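Local structure of endoglucanase (Clostridium thermocellum, 2E4T) at residues 287-295 against 303-313; 37-45 against 97-108. The protein hydrolyses internal beta-1,4-glucosidic bonds of cellulose and probably of xyloglucan, this chain being the glycoside hydrolase family 44 piece of a longer multidomain enzyme. All coordinates share one frame; numbering follows the deposited sequence.

Contact 1 of 2, residues 287-295 against 303-313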
loop_
_atom_site.group_PDB
_atom_site.type_symbol
_atom_site.label_atom_id
_atom_site.label_comp_id
_atom_site.label_asym_id
_atom_site.label_seq_id
_atom_site.Cartn_x
_atom_site.Cartn_y
_atom_site.Cartn_z
ATOM N N GLU A 287 4.627 11.440 -9.162
ATOM C CA GLU A 287 5.484 12.501 -9.648
ATOM C C GLU A 287 4.670 13.612 -10.349
ATOM O O GLU A 287 5.236 14.651 -10.748
ATOM C CB GLU A 287 6.564 11.937 -10.586
ATOM C CG GLU A 287 7.586 11.076 -9.879
ATOM C CD GLU A 287 8.762 11.833 -9.271
ATOM O OE1 GLU A 287 8.712 13.072 -9.093
ATOM O OE2 GLU A 287 9.794 11.144 -9.002
ATOM N N ALA A 288 3.383 13.400 -10.518
ATOM C CA ALA A 288 2.523 14.388 -11.185
ATOM C C ALA A 288 2.744 15.786 -10.592
ATOM O O ALA A 288 2.779 15.957 -9.368
ATOM C CB ALA A 288 1.068 13.990 -10.996
ATOM N N ARG A 289 2.808 16.759 -11.510
ATOM C CA ARG A 289 2.983 18.163 -11.128
ATOM C C ARG A 289 1.779 18.983 -11.625
ATOM O O ARG A 289 1.160 18.675 -12.639
ATOM C CB ARG A 289 4.251 18.729 -11.772
ATOM C CG ARG A 289 5.502 17.991 -11.326
ATOM C CD ARG A 289 6.763 18.418 -12.084
ATOM N NE ARG A 289 6.926 19.840 -12.361
ATOM C CZ ARG A 289 7.482 20.676 -11.478
ATOM N NH1 ARG A 289 7.920 20.178 -10.300
ATOM N NH2 ARG A 289 7.569 21.962 -11.784
ATOM N N GLY A 290 1.534 20.085 -10.914
ATOM C CA GLY A 290 0.632 21.108 -11.444
ATOM C C GLY A 290 1.006 22.411 -10.774
ATOM O O GLY A 290 1.480 22.409 -9.631
ATOM N N GLY A 291 0.794 23.514 -11.461
ATOM C CA GLY A 291 1.111 24.807 -10.830
ATOM C C GLY A 291 2.583 24.933 -10.482
ATOM O O GLY A 291 2.916 25.706 -9.552
ATOM N N GLY A 292 3.444 24.214 -11.174
ATOM C CA GLY A 292 4.877 24.354 -10.989
ATOM C C GLY A 292 5.437 23.554 -9.819
ATOM O O GLY A 292 6.586 23.851 -9.419
ATOM N N GLU A 293 4.697 22.548 -9.290
ATOM C CA GLU A 293 5.222 21.771 -8.157
ATOM C C GLU A 293 4.594 20.370 -8.207
ATOM O O GLU A 293 3.511 20.143 -8.758
ATOM C CB GLU A 293 4.909 22.433 -6.816
ATOM C CG GLU A 293 3.459 22.685 -6.700
ATOM C CD GLU A 293 3.023 23.270 -5.342
ATOM O OE1 GLU A 293 3.822 23.379 -4.382
ATOM O OE2 GLU A 293 1.801 23.583 -5.159
ATOM N N ARG A 294 5.293 19.434 -7.577
ATOM C CA ARG A 294 4.767 18.069 -7.365
ATOM C C ARG A 294 3.537 18.122 -6.483
ATOM O O ARG A 294 3.425 18.958 -5.586
ATOM C CB ARG A 294 5.895 17.212 -6.755
ATOM C CG ARG A 294 5.676 15.704 -6.813
ATOM C CD ARG A 294 6.893 15.006 -6.203
ATOM N NE ARG A 294 6.715 13.569 -6.253
ATOM C CZ ARG A 294 7.706 12.720 -5.961
ATOM N NH1 ARG A 294 8.896 13.168 -5.562
ATOM N NH2 ARG A 294 7.507 11.414 -6.087
ATOM N N ILE A 295 2.606 17.158 -6.688
ATOM C CA ILE A 295 1.376 17.153 -5.888
ATOM C C ILE A 295 1.562 16.668 -4.465
ATOM O O ILE A 295 0.652 16.853 -3.620
ATOM C CB ILE A 295 0.254 16.347 -6.579
ATOM C CG1 ILE A 295 0.640 14.858 -6.720
ATOM C CG2 ILE A 295 -0.156 17.007 -7.885
ATOM C CD1 ILE A 295 -0.570 13.998 -7.095
ATOM N N ASN A 303 -2.365 26.460 -4.034
ATOM C CA ASN A 303 -2.039 26.472 -5.453
ATOM C C ASN A 303 -3.100 25.645 -6.193
ATOM O O ASN A 303 -3.103 24.389 -6.171
ATOM C CB ASN A 303 -0.640 25.884 -5.645
ATOM C CG ASN A 303 -0.167 25.982 -7.078
ATOM O OD1 ASN A 303 -0.936 25.852 -8.038
ATOM N ND2 ASN A 303 1.135 26.249 -7.226
ATOM N N ILE A 304 -4.061 26.370 -6.766
ATOM C CA ILE A 304 -5.230 25.729 -7.364
ATOM C C ILE A 304 -4.798 24.803 -8.503
ATOM O O ILE A 304 -5.389 23.729 -8.657
ATOM C CB ILE A 304 -6.243 26.776 -7.858
ATOM C CG1 ILE A 304 -6.655 27.681 -6.706
ATOM C CG2 ILE A 304 -7.416 26.136 -8.545
ATOM C CD1 ILE A 304 -7.250 26.990 -5.513
ATOM N N GLU A 305 -3.817 25.187 -9.317
ATOM C CA GLU A 305 -3.354 24.310 -10.380
ATOM C C GLU A 305 -2.743 23.016 -9.841
ATOM O O GLU A 305 -2.937 21.930 -10.427
ATOM C CB GLU A 305 -2.398 25.041 -11.338
ATOM C CG GLU A 305 -3.081 26.088 -12.172
ATOM C CD GLU A 305 -3.953 25.429 -13.233
ATOM O OE1 GLU A 305 -3.497 24.426 -13.859
ATOM O OE2 GLU A 305 -5.099 25.880 -13.424
ATOM N N THR A 306 -2.034 23.097 -8.723
ATOM C CA THR A 306 -1.551 21.842 -8.096
ATOM C C THR A 306 -2.737 20.987 -7.647
ATOM O O THR A 306 -2.743 19.760 -7.820
ATOM C CB THR A 306 -0.606 22.094 -6.924
ATOM O OG1 THR A 306 0.351 23.104 -7.256
ATOM C CG2 THR A 306 0.084 20.827 -6.467
ATOM N N ASN A 307 -3.711 21.652 -6.997
ATOM C CA ASN A 307 -4.886 20.898 -6.515
ATOM C C ASN A 307 -5.633 20.229 -7.681
ATOM O O ASN A 307 -6.086 19.065 -7.547
ATOM C CB ASN A 307 -5.807 21.826 -5.772
ATOM C CG ASN A 307 -5.184 22.421 -4.524
ATOM O OD1 ASN A 307 -4.207 21.866 -3.960
ATOM N ND2 ASN A 307 -5.764 23.532 -4.041
ATOM N N LYS A 308 -5.759 20.940 -8.815
ATOM C CA LYS A 308 -6.433 20.362 -9.984
ATOM C C LYS A 308 -5.624 19.167 -10.509
ATOM O O LYS A 308 -6.215 18.154 -10.909
ATOM C CB LYS A 308 -6.653 21.421 -11.044
ATOM C CG LYS A 308 -7.742 22.378 -10.666
ATOM C CD LYS A 308 -7.911 23.483 -11.702
ATOM C CE LYS A 308 -9.127 24.365 -11.338
ATOM N NZ LYS A 308 -9.219 25.507 -12.271
ATOM N N ALA A 309 -4.284 19.275 -10.541
ATOM C CA ALA A 309 -3.472 18.165 -11.008
ATOM C C ALA A 309 -3.609 16.974 -10.051
ATOM O O ALA A 309 -3.567 15.818 -10.489
ATOM C CB ALA A 309 -2.005 18.583 -11.123
ATOM N N ARG A 310 -3.727 17.237 -8.738
ATOM C CA ARG A 310 -3.909 16.143 -7.774
ATOM C C ARG A 310 -5.170 15.344 -8.087
ATOM O O ARG A 310 -5.200 14.121 -7.991
ATOM C CB ARG A 310 -3.934 16.705 -6.341
ATOM C CG ARG A 310 -4.075 15.616 -5.298
ATOM C CD ARG A 310 -4.007 16.143 -3.870
ATOM N NE ARG A 310 -2.779 16.857 -3.622
ATOM C CZ ARG A 310 -2.647 18.196 -3.583
ATOM N NH1 ARG A 310 -3.734 19.000 -3.605
ATOM N NH2 ARG A 310 -1.424 18.748 -3.519
ATOM N N LEU A 311 -6.260 16.075 -8.449
ATOM C CA LEU A 311 -7.507 15.402 -8.771
ATOM C C LEU A 311 -7.385 14.484 -9.976
ATOM O O LEU A 311 -8.081 13.453 -10.018
ATOM C CB LEU A 311 -8.615 16.434 -9.025
ATOM C CG LEU A 311 -9.059 17.218 -7.798
ATOM C CD1 LEU A 311 -9.968 18.381 -8.242
ATOM C CD2 LEU A 311 -9.762 16.335 -6.782
ATOM N N GLN A 312 -6.561 14.844 -10.971
ATOM C CA GLN A 312 -6.433 14.031 -12.169
ATOM C C GLN A 312 -5.357 12.940 -12.038
ATOM O O GLN A 312 -5.407 11.952 -12.789
ATOM C CB GLN A 312 -6.116 14.899 -13.400
ATOM C CG GLN A 312 -7.182 15.964 -13.659
ATOM C CD GLN A 312 -8.578 15.388 -13.822
ATOM O OE1 GLN A 312 -8.798 14.284 -14.331
ATOM N NE2 GLN A 312 -9.572 16.148 -13.372
ATOM N N ALA A 313 -4.370 13.124 -11.133
ATOM C CA ALA A 313 -3.237 12.231 -11.069
ATOM C C ALA A 313 -3.596 10.749 -10.900
ATOM O O ALA A 313 -2.841 9.908 -11.420
ATOM C CB ALA A 313 -2.289 12.685 -9.955
HETATM O O HOH W 1 -0.365 23.313 -13.965
#
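The guanidinium group of Arg310 meets Ile295 O at its edge, and NH1 donates to Asn307 OD1 in the same plane, while the carbonyl oxygen of Thr306 lies over one face, displaced toward the rim. The motif is a beta hairpin laid against a helix: strands 289-290 and 293-294, joined by a type I' turn from Gly290 to Glu293, rest on helix 304-312. Arg310 NH2 donates to Ile295 O at 2.8 Å along a nearly straight bond (169°), and NE adds a weak one. With CG anti to the backbone N and a bend at chi3 (-57°), the chain swings the group back toward the hairpin; NE also bonds to Tyr362 O and NH1 to Thr369 OG1, so several acceptors fix its rotation.

The amide of Asn303 works at both ends. ND2 gives a bond to Gly291 O, 3.0 Å away and somewhat out of the amide plane, and OD1 caps the helix from the N-cap position by accepting from Thr306 N, which stands well above the carbonyl plane. The Glu293 chain, extended beyond CG, crosses that of Thr306 at about a right angle; its OE1 accepts from Asp300 N.

Toward the C-terminal end of the helix the packing is apolar. Ala309 CB sits 3.7 Å from Gly290 CA, where the lack of a side chain lets helix and strand come close. Ala313 CB touches both Ile295 CD1 (3.6 Å) and Ala288 CB (3.7 Å), and Ile295 CG2 lies against Ala309 CB. Beside the exposed turn a water accepts from Gly291 N and reaches Glu305 OE1 weakly. Thr306 OG1 lies 2.7 Å from Gly290 O and 2.6 Å from Glu293 OE2, two acceptors competing for its one proton.

Contact 2 of 2, residues 37-45 against 97-108; sequences TVTAKRFGG and ALSKNVPYTLIT
Phe43 O is gripped twice by Thr108: OG1 donates at 2.7 Å, in the carbonyl plane and on a lone pair, and the backbone N at 3.0 Å. With OG1 beside its own backbone N (chi1 -64°), both donors face the same oxygen. Three further backbone bonds pair the parallel strands, Lys41 N to Tyr104 O, Leu106 N to Lys41 O and Phe43 N to Leu106 O.

On one face of the sheet Arg42 and Leu106 run side by side, pointing the same way, with Leu106 CD2 3.9 Å from Arg42 CD. Gly44 CA lies over the centre of one face of the guanidinium, whose nitrogens bind Glu359, Asn31 and Asn185. On the other face Ile107 CD1 touches Phe43 CB (3.7 Å), and Lys41 CG touches both Val102 CG1 and Ala97 CB, each at 4.1 Å.

Just before the N-terminal ends of the two strands a water bridges Val38 O and Asn101 O. Thr39 O, packed against Pro103 CD at 3.3 Å, is buried without a polar partner. Helix 88-99 ends in a Schellman motif at Asn101; strand 40-43, this helix and the adjacent parallel strand 104-109 make up a beta-alpha-beta crossover, a unit of the TIM barrel.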
loop_
_atom_site.group_PDB
_atom_site.type_symbol
_atom_site.label_atom_id
_atom_site.label_comp_id
_atom_site.label_asym_id
_atom_site.label_seq_id
_atom_site.Cartn_x
_atom_site.Cartn_y
_atom_site.Cartn_z
ATOM N N THR A 37 -10.832 3.893 9.916
ATOM C CA THR A 37 -10.958 2.441 10.003
ATOM C C THR A 37 -10.177 1.853 8.845
ATOM O O THR A 37 -10.478 2.145 7.656
ATOM C CB THR A 37 -12.449 2.066 9.924
ATOM O OG1 THR A 37 -13.144 2.712 11.013
ATOM C CG2 THR A 37 -12.640 0.571 9.945
ATOM N N VAL A 38 -9.089 1.159 9.142
ATOM C CA VAL A 38 -8.243 0.588 8.105
ATOM C C VAL A 38 -8.352 -0.919 8.134
ATOM O O VAL A 38 -8.746 -1.541 9.117
ATOM C CB VAL A 38 -6.764 1.030 8.244
ATOM C CG1 VAL A 38 -6.650 2.567 8.210
ATOM C CG2 VAL A 38 -6.081 0.471 9.477
ATOM N N THR A 39 -7.961 -1.532 6.979
ATOM C CA THR A 39 -8.127 -2.985 6.835
ATOM C C THR A 39 -6.806 -3.721 6.641
ATOM O O THR A 39 -6.785 -4.933 6.478
ATOM C CB THR A 39 -9.067 -3.301 5.682
ATOM O OG1 THR A 39 -8.462 -2.817 4.479
ATOM C CG2 THR A 39 -10.436 -2.655 5.876
ATOM N N ALA A 40 -5.691 -2.970 6.706
ATOM C CA ALA A 40 -4.370 -3.593 6.724
ATOM C C ALA A 40 -3.445 -2.591 7.456
ATOM O O ALA A 40 -3.632 -1.383 7.395
ATOM C CB ALA A 40 -3.828 -3.876 5.303
ATOM N N LYS A 41 -2.449 -3.182 8.153
ATOM C CA LYS A 41 -1.394 -2.396 8.780
ATOM C C LYS A 41 -0.051 -2.954 8.338
ATOM O O LYS A 41 0.197 -4.160 8.464
ATOM C CB LYS A 41 -1.493 -2.446 10.316
ATOM C CG LYS A 41 -2.577 -1.566 10.890
ATOM C CD LYS A 41 -2.446 -0.068 10.565
ATOM C CE LYS A 41 -1.126 0.575 10.927
ATOM N NZ LYS A 41 -0.867 0.595 12.409
ATOM N N ARG A 42 0.817 -2.054 7.858
ATOM C CA ARG A 42 2.185 -2.410 7.475
ATOM C C ARG A 42 3.176 -1.807 8.462
ATOM O O ARG A 42 3.133 -0.606 8.731
ATOM C CB ARG A 42 2.491 -1.861 6.071
ATOM C CG ARG A 42 3.974 -2.000 5.681
ATOM C CD ARG A 42 4.143 -1.623 4.232
ATOM N NE ARG A 42 5.508 -1.676 3.728
ATOM C CZ ARG A 42 6.318 -0.639 3.570
ATOM N NH1 ARG A 42 6.030 0.553 4.064
ATOM N NH2 ARG A 42 7.444 -0.864 2.856
ATOM N N PHE A 43 4.063 -2.709 8.964
ATOM C CA PHE A 43 5.255 -2.322 9.713
ATOM C C PHE A 43 6.394 -2.303 8.699
ATOM O O PHE A 43 6.838 -3.379 8.270
ATOM C CB PHE A 43 5.500 -3.365 10.815
ATOM C CG PHE A 43 6.797 -3.190 11.557
ATOM C CD1 PHE A 43 6.937 -2.173 12.527
ATOM C CD2 PHE A 43 7.871 -4.050 11.336
ATOM C CE1 PHE A 43 8.132 -2.010 13.231
ATOM C CE2 PHE A 43 9.073 -3.916 12.095
ATOM C CZ PHE A 43 9.172 -2.904 13.018
ATOM N N GLY A 44 6.756 -1.110 8.218
ATOM C CA GLY A 44 7.688 -1.032 7.116
ATOM C C GLY A 44 8.288 0.350 7.041
ATOM O O GLY A 44 8.103 1.195 7.919
ATOM N N GLY A 45 9.025 0.599 5.944
ATOM C CA GLY A 45 9.709 1.845 5.765
ATOM C C GLY A 45 11.132 1.824 6.333
ATOM O O GLY A 45 11.626 0.787 6.803
ATOM N N ALA A 97 -3.153 -3.669 15.994
ATOM C CA ALA A 97 -3.954 -3.957 14.785
ATOM C C ALA A 97 -5.101 -4.896 15.116
ATOM O O ALA A 97 -6.271 -4.644 14.723
ATOM C CB ALA A 97 -3.048 -4.559 13.706
ATOM N N LEU A 98 -4.829 -5.998 15.838
ATOM C CA LEU A 98 -5.895 -6.932 16.215
ATOM C C LEU A 98 -6.955 -6.199 17.051
ATOM O O LEU A 98 -8.178 -6.452 16.881
ATOM C CB LEU A 98 -5.322 -8.100 17.007
ATOM C CG LEU A 98 -4.420 -9.064 16.238
ATOM C CD1 LEU A 98 -3.818 -10.068 17.213
ATOM C CD2 LEU A 98 -5.152 -9.742 15.097
ATOM N N SER A 99 -6.533 -5.328 17.963
ATOM C CA SER A 99 -7.499 -4.630 18.828
ATOM C C SER A 99 -8.400 -3.698 18.048
ATOM O O SER A 99 -9.491 -3.366 18.548
ATOM C CB SER A 99 -6.749 -3.849 19.908
ATOM O OG SER A 99 -6.260 -2.601 19.470
ATOM N N LYS A 100 -7.971 -3.282 16.849
ATOM C CA LYS A 100 -8.748 -2.400 15.984
ATOM C C LYS A 100 -9.430 -3.233 14.865
ATOM O O LYS A 100 -9.913 -2.670 13.896
ATOM C CB LYS A 100 -7.816 -1.356 15.331
ATOM C CG LYS A 100 -7.131 -0.424 16.284
ATOM C CD LYS A 100 -8.059 0.277 17.268
ATOM C CE LYS A 100 -9.100 1.115 16.602
ATOM N NZ LYS A 100 -9.590 2.101 17.533
ATOM N N ASN A 101 -9.494 -4.565 15.020
ATOM C CA ASN A 101 -10.216 -5.402 14.076
ATOM C C ASN A 101 -9.602 -5.287 12.666
ATOM O O ASN A 101 -10.327 -5.332 11.645
ATOM C CB ASN A 101 -11.722 -5.060 14.038
ATOM C CG ASN A 101 -12.312 -5.073 15.424
ATOM O OD1 ASN A 101 -12.565 -4.015 16.050
ATOM N ND2 ASN A 101 -12.545 -6.234 15.929
ATOM N N VAL A 102 -8.285 -5.146 12.589
ATOM C CA VAL A 102 -7.591 -5.094 11.286
ATOM C C VAL A 102 -7.232 -6.510 10.863
ATOM O O VAL A 102 -6.533 -7.200 11.617
ATOM C CB VAL A 102 -6.314 -4.246 11.418
ATOM C CG1 VAL A 102 -5.522 -4.312 10.119
ATOM C CG2 VAL A 102 -6.664 -2.804 11.738
ATOM N N PRO A 103 -7.694 -6.974 9.689
ATOM C CA PRO A 103 -7.517 -8.397 9.332
ATOM C C PRO A 103 -6.203 -8.712 8.691
ATOM O O PRO A 103 -5.904 -9.894 8.575
ATOM C CB PRO A 103 -8.667 -8.649 8.367
ATOM C CG PRO A 103 -8.862 -7.349 7.668
ATOM C CD PRO A 103 -8.680 -6.300 8.788
ATOM N N TYR A 104 -5.370 -7.747 8.310
ATOM C CA TYR A 104 -4.107 -8.050 7.651
ATOM C C TYR A 104 -3.009 -7.238 8.319
ATOM O O TYR A 104 -3.056 -6.013 8.322
ATOM C CB TYR A 104 -4.149 -7.727 6.133
ATOM C CG TYR A 104 -3.141 -8.515 5.341
ATOM C CD1 TYR A 104 -3.557 -9.513 4.465
ATOM C CD2 TYR A 104 -1.750 -8.284 5.458
ATOM C CE1 TYR A 104 -2.659 -10.311 3.770
ATOM C CE2 TYR A 104 -0.843 -9.064 4.748
ATOM C CZ TYR A 104 -1.291 -10.091 3.943
ATOM O OH TYR A 104 -0.348 -10.887 3.331
ATOM N N THR A 105 -1.965 -7.940 8.836
ATOM C CA THR A 105 -0.748 -7.312 9.288
ATOM C C THR A 105 0.392 -7.798 8.405
ATOM O O THR A 105 0.548 -9.011 8.178
ATOM C CB THR A 105 -0.468 -7.670 10.745
ATOM O OG1 THR A 105 -1.537 -7.138 11.545
ATOM C CG2 THR A 105 0.853 -7.061 11.224
ATOM N N LEU A 106 1.167 -6.832 7.887
ATOM C CA LEU A 106 2.333 -7.066 7.042
ATOM C C LEU A 106 3.574 -6.592 7.808
ATOM O O LEU A 106 3.667 -5.420 8.170
ATOM C CB LEU A 106 2.170 -6.247 5.750
ATOM C CG LEU A 106 3.381 -6.201 4.823
ATOM C CD1 LEU A 106 3.775 -7.603 4.365
ATOM C CD2 LEU A 106 3.070 -5.337 3.606
ATOM N N ILE A 107 4.470 -7.556 8.124
ATOM C CA ILE A 107 5.665 -7.251 8.906
ATOM C C ILE A 107 6.904 -7.316 8.010
ATOM O O ILE A 107 7.171 -8.337 7.375
ATOM C CB ILE A 107 5.800 -8.258 10.084
ATOM C CG1 ILE A 107 4.623 -8.135 11.046
ATOM C CG2 ILE A 107 7.148 -8.098 10.798
ATOM C CD1 ILE A 107 4.366 -6.754 11.625
ATOM N N THR A 108 7.689 -6.240 8.048
ATOM C CA THR A 108 8.962 -6.248 7.301
ATOM C C THR A 108 10.007 -7.050 8.049
ATOM O O THR A 108 10.247 -6.854 9.267
ATOM C CB THR A 108 9.427 -4.831 7.080
ATOM O OG1 THR A 108 8.448 -4.148 6.243
ATOM C CG2 THR A 108 10.769 -4.785 6.346
HETATM O O HOH W 2 -10.962 -3.170 9.876
#

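How the contacts relate
From the N terminus the chain makes strands 8-22 and 26-30 before strand 40-43, the first member of contact 2, then passes through helix 88-99 and returns as strand 104-109, closing a loop of 51 residues between neighbouring parallel strands of the barrel. Contact 1 opens afterwards, past strand 279-284, and closes a loop of seven residues between a hairpin and helix 304-312. The two are in series, neither nested nor crossed. The centres of contact 1 and contact 2 lie about 30 Å apart, their nearest atoms about 15 Å. Contact 2 joins strands within the buried sheet, whereas contact 1, farther from the chain's centre, ties a hairpin to a helix that packs on helix 368-384.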